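Local coordinates for protein dinoflagellate luciferase (Lingulodinium polyedrum, PDB 1VPR) that catalyses the oxidation of dinoflagellate luciferin by molecular oxygen with emission of blue light, represented here by the third of its three homologous luciferase domains, at residues L106-N109 against N110-D113; T231-S234 against G235-F238. All coordinates share one frame; numbering follows the deposited sequence.

Contact 1. Residues L106-N109 against N110-D113; sequences LCFN and NFQD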
loop_
_atom_site.group_PDB
_atom_site.type_symbol
_atom_site.label_atom_id
_atom_site.label_comp_id
_atom_site.label_asym_id
_atom_site.label_seq_id
_atom_site.Cartn_x
_atom_site.Cartn_y
_atom_site.Cartn_z
ATOM N N LEU A 106 -11.259 -15.216 -7.232
ATOM C CA LEU A 106 -10.161 -14.242 -7.232
ATOM C C LEU A 106 -9.753 -13.756 -8.612
ATOM O O LEU A 106 -9.904 -14.469 -9.607
ATOM C CB LEU A 106 -8.942 -14.816 -6.533
ATOM C CG LEU A 106 -9.133 -14.955 -5.041
ATOM C CD1 LEU A 106 -8.008 -15.815 -4.508
ATOM C CD2 LEU A 106 -9.131 -13.578 -4.391
ATOM N N CYS A 107 -9.232 -12.531 -8.641
ATOM C CA CYS A 107 -8.785 -11.863 -9.856
ATOM C C CYS A 107 -7.728 -12.666 -10.580
ATOM O O CYS A 107 -7.148 -13.604 -10.026
ATOM C CB CYS A 107 -8.207 -10.480 -9.508
ATOM S SG CYS A 107 -6.834 -10.585 -8.291
ATOM N N PHE A 108 -7.484 -12.280 -11.827
ATOM C CA PHE A 108 -6.486 -12.923 -12.693
ATOM C C PHE A 108 -6.738 -14.430 -12.815
ATOM O O PHE A 108 -5.798 -15.210 -12.951
ATOM C CB PHE A 108 -5.066 -12.683 -12.159
ATOM C CG PHE A 108 -4.579 -11.256 -12.318
ATOM C CD1 PHE A 108 -4.660 -10.361 -11.260
ATOM C CD2 PHE A 108 -4.046 -10.814 -13.538
ATOM C CE1 PHE A 108 -4.221 -9.037 -11.403
ATOM C CE2 PHE A 108 -3.605 -9.490 -13.693
ATOM C CZ PHE A 108 -3.694 -8.600 -12.615
ATOM N N ASN A 109 -8.011 -14.817 -12.778
ATOM C CA ASN A 109 -8.398 -16.227 -12.848
ATOM C C ASN A 109 -7.729 -16.981 -11.709
ATOM O O ASN A 109 -7.099 -18.017 -11.916
ATOM C CB ASN A 109 -7.996 -16.825 -14.196
ATOM C CG ASN A 109 -8.875 -16.319 -15.314
ATOM O OD1 ASN A 109 -10.108 -16.342 -15.196
ATOM N ND2 ASN A 109 -8.263 -15.854 -16.401
ATOM N N ASN A 110 -7.880 -16.433 -10.502
ATOM C CA ASN A 110 -7.291 -16.990 -9.297
ATOM C C ASN A 110 -5.793 -17.011 -9.415
ATOM O O ASN A 110 -5.125 -17.972 -8.996
ATOM C CB ASN A 110 -7.804 -18.390 -9.032
ATOM C CG ASN A 110 -9.251 -18.398 -8.695
ATOM O OD1 ASN A 110 -9.681 -17.740 -7.737
ATOM N ND2 ASN A 110 -10.036 -19.132 -9.482
ATOM N N PHE A 111 -5.278 -15.925 -9.982
ATOM C CA PHE A 111 -3.865 -15.738 -10.190
ATOM C C PHE A 111 -3.220 -16.776 -11.119
ATOM O O PHE A 111 -1.991 -16.883 -11.166
ATOM C CB PHE A 111 -3.162 -15.708 -8.828
ATOM C CG PHE A 111 -3.651 -14.592 -7.924
ATOM C CD1 PHE A 111 -4.345 -14.873 -6.757
ATOM C CD2 PHE A 111 -3.379 -13.267 -8.234
ATOM C CE1 PHE A 111 -4.757 -13.842 -5.893
ATOM C CE2 PHE A 111 -3.792 -12.222 -7.373
ATOM C CZ PHE A 111 -4.477 -12.522 -6.202
ATOM N N GLN A 112 -4.038 -17.510 -11.876
ATOM C CA GLN A 112 -3.492 -18.518 -12.803
ATOM C C GLN A 112 -3.079 -17.888 -14.130
ATOM O O GLN A 112 -2.402 -18.511 -14.938
ATOM C CB GLN A 112 -4.513 -19.626 -13.060
ATOM C CG GLN A 112 -4.920 -20.373 -11.804
ATOM C CD GLN A 112 -5.957 -21.431 -12.088
ATOM O OE1 GLN A 112 -5.639 -22.617 -12.161
ATOM N NE2 GLN A 112 -7.203 -21.011 -12.268
ATOM N N ASP A 113 -3.502 -16.648 -14.359
ATOM C CA ASP A 113 -3.128 -15.940 -15.573
ATOM C C ASP A 113 -1.609 -15.834 -15.579
ATOM O O ASP A 113 -0.978 -15.675 -14.517
ATOM C CB ASP A 113 -3.749 -14.539 -15.573
ATOM C CG ASP A 113 -5.207 -14.553 -15.993
ATOM O OD1 ASP A 113 -5.945 -13.597 -15.668
ATOM O OD2 ASP A 113 -5.615 -15.528 -16.666
#
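Cys-107 lays its sulfur obliquely against the ring of Phe-111, SG standing 3.6 Å from CE2, in a sulfur-aromatic contact. With SG set between the backbone N and the carbonyl carbon (chi1 57°), the thiol reaches a ring four residues on, while Cys-107 O lies over one face of the same ring. Leu-106 CD1 adds an apolar touch at Phe-111 CE1. The chain here makes a left-handed helical turn: phi and psi are positive from Phe-108 to Phe-111, a conformation that asparagine tolerates well, which suits Asn-109 and Asn-110. Phe-108 and Phe-111 share these less usual angles, their rings buried. Phe-111 N binds Cys-107 O at 3.0 Å, and Asp-113 N reaches back to Phe-108 O. On the outer side, Asn-109 ND2 gives a nearly straight bond (168°) to the syn side of Asp-113 OD2, 2.7 Å away, the amide and carboxylate planes standing almost perpendicular. Asn-109 O is gripped from opposite faces by Gln-112 N at 3.1 Å and Gln-112 NE2 at 3.0 Å. Asn-110 OD1 draws only a weak bond from Leu-106 N; its ND2 binds Arg-104 O. The apolar side chains rest on the large sheet: Leu-106 and Phe-111 on strands 285-294 and 297-307, Cys-107 and Phe-108 on strand 259-266, while Arg-274 of strand 271-282 binds the carbonyls of Phe-111 and Asp-113 and makes a cation-pi contact with Phe-108.

Contact 2. Residues T231-S234 against G235-F238; sequences TWKS and GHYF
Trp-232 and Phe-238 lie side by side in an offset stack, the five-membered ring of Trp-232 and the ring of Phe-238 having centroids 4.4 Å apart and planes 23° from parallel. Trp-232 CD1 sits over the centre of the Phe-238 face, 3.6 Å from CZ, and Trp-252 meets the indole too. An alanine in place of Phe-238 would remove this ring and probably leave Trp-232 without its stacking partner, with a gap beside CD1. At the turn the hold is polar: His-236 N binds Lys-233 O at 2.8 Å, closing a type II turn whose third residue, Gly-235, has backbone angles at which a CB would clash with Ser-234 O. The looser side is partly exposed: Lys-233 and His-236 run side by side, Lys-233 CG 3.9 Å from His-236 CD2. Asp-321 holds His-236 ND1. Between the strands, one water links Lys-233 O with His-236 O, 2.9 Å and 2.7 Å away, and a second accepts from Lys-233 N and reaches Tyr-237 O. Outermost in the ten-stranded antiparallel sheet, strands 229-233 and 237-241 splay from this water-bridged turn, recalling the gap between the fourth and fifth strands of related fatty acid binding proteins.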
loop_
_atom_site.group_PDB
_atom_site.type_symbol
_atom_site.label_atom_id
_atom_site.label_comp_id
_atom_site.label_asym_id
_atom_site.label_seq_id
_atom_site.Cartn_x
_atom_site.Cartn_y
_atom_site.Cartn_z
ATOM N N THR A 231 -2.887 9.720 -4.392
ATOM C CA THR A 231 -4.129 9.821 -5.157
ATOM C C THR A 231 -3.854 9.147 -6.500
ATOM O O THR A 231 -2.800 9.361 -7.107
ATOM C CB THR A 231 -4.525 11.295 -5.428
ATOM O OG1 THR A 231 -4.857 11.942 -4.192
ATOM C CG2 THR A 231 -5.737 11.367 -6.333
ATOM N N TRP A 232 -4.797 8.340 -6.969
ATOM C CA TRP A 232 -4.612 7.675 -8.248
ATOM C C TRP A 232 -5.935 7.533 -8.983
ATOM O O TRP A 232 -6.997 7.825 -8.434
ATOM C CB TRP A 232 -3.946 6.289 -8.049
ATOM C CG TRP A 232 -4.451 5.473 -6.900
ATOM C CD1 TRP A 232 -3.800 5.236 -5.708
ATOM C CD2 TRP A 232 -5.729 4.818 -6.787
ATOM N NE1 TRP A 232 -4.592 4.492 -4.869
ATOM C CE2 TRP A 232 -5.782 4.223 -5.499
ATOM C CE3 TRP A 232 -6.832 4.680 -7.643
ATOM C CZ2 TRP A 232 -6.896 3.505 -5.046
ATOM C CZ3 TRP A 232 -7.948 3.963 -7.188
ATOM C CH2 TRP A 232 -7.969 3.389 -5.903
ATOM N N LYS A 233 -5.876 7.109 -10.239
ATOM C CA LYS A 233 -7.095 6.918 -11.015
ATOM C C LYS A 233 -7.057 5.533 -11.668
ATOM O O LYS A 233 -5.993 5.059 -12.107
ATOM C CB LYS A 233 -7.242 8.015 -12.087
ATOM C CG LYS A 233 -8.481 7.827 -13.001
ATOM C CD LYS A 233 -8.641 9.000 -13.996
ATOM C CE LYS A 233 -9.871 8.786 -14.871
ATOM N NZ LYS A 233 -10.323 10.044 -15.520
ATOM N N SER A 234 -8.219 4.890 -11.708
ATOM C CA SER A 234 -8.366 3.569 -12.314
ATOM C C SER A 234 -7.598 3.505 -13.635
ATOM O O SER A 234 -7.789 4.344 -14.505
ATOM C CB SER A 234 -9.854 3.310 -12.565
ATOM O OG SER A 234 -10.089 2.034 -13.120
ATOM N N GLY A 235 -6.708 2.525 -13.764
ATOM C CA GLY A 235 -5.951 2.331 -14.997
ATOM C C GLY A 235 -4.686 3.164 -15.172
ATOM O O GLY A 235 -3.997 3.031 -16.205
ATOM N N HIS A 236 -4.359 4.003 -14.180
ATOM C CA HIS A 236 -3.173 4.855 -14.273
ATOM C C HIS A 236 -2.129 4.540 -13.217
ATOM O O HIS A 236 -2.452 4.268 -12.070
ATOM C CB HIS A 236 -3.593 6.331 -14.194
ATOM C CG HIS A 236 -4.407 6.784 -15.373
ATOM N ND1 HIS A 236 -3.832 7.280 -16.524
ATOM C CD2 HIS A 236 -5.746 6.765 -15.597
ATOM C CE1 HIS A 236 -4.782 7.556 -17.404
ATOM N NE2 HIS A 236 -5.952 7.253 -16.866
ATOM N N TYR A 237 -0.864 4.580 -13.624
ATOM C CA TYR A 237 0.257 4.261 -12.746
ATOM C C TYR A 237 0.520 5.270 -11.639
ATOM O O TYR A 237 0.171 6.448 -11.728
ATOM C CB TYR A 237 1.559 4.148 -13.565
ATOM C CG TYR A 237 1.933 2.746 -13.993
ATOM C CD1 TYR A 237 1.591 2.262 -15.251
ATOM C CD2 TYR A 237 2.640 1.915 -13.141
ATOM C CE1 TYR A 237 1.953 0.982 -15.645
ATOM C CE2 TYR A 237 3.001 0.641 -13.517
ATOM C CZ TYR A 237 2.653 0.185 -14.772
ATOM O OH TYR A 237 3.012 -1.075 -15.133
ATOM N N PHE A 238 1.127 4.784 -10.571
ATOM C CA PHE A 238 1.552 5.660 -9.508
ATOM C C PHE A 238 2.768 5.000 -8.907
ATOM O O PHE A 238 3.017 3.805 -9.086
ATOM C CB PHE A 238 0.431 5.985 -8.485
ATOM C CG PHE A 238 -0.127 4.800 -7.747
ATOM C CD1 PHE A 238 0.247 4.552 -6.433
ATOM C CD2 PHE A 238 -1.080 3.980 -8.344
ATOM C CE1 PHE A 238 -0.331 3.493 -5.710
ATOM C CE2 PHE A 238 -1.659 2.936 -7.643
ATOM C CZ PHE A 238 -1.284 2.691 -6.312
HETATM O O HOH W 1 -4.330 3.483 -10.319
HETATM O O HOH W 2 -2.873 7.561 -11.159
#

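Overall arrangement
Both contacts are local turns of the luciferase catalytic domain, but they serve different parts of its barrel. Contact 1 is partly buried and peripheral: a short left-handed helix whose aromatic and sulfur-bearing side leans on strands of the sheet, while its amide and acid side chains knit the outer surface. Contact 2 is buried, nearer the centre of the chain, and belongs to the sheet itself, joining its two edge strands by a tight turn, with stacked rings and waters bridging the space beyond it. The hydrogen bonds described in the first run directly between protein atoms; in the second, water spans part of the distance. Their nearest atoms are about 10 Å apart, yet strand 259-266 meets side chains of both.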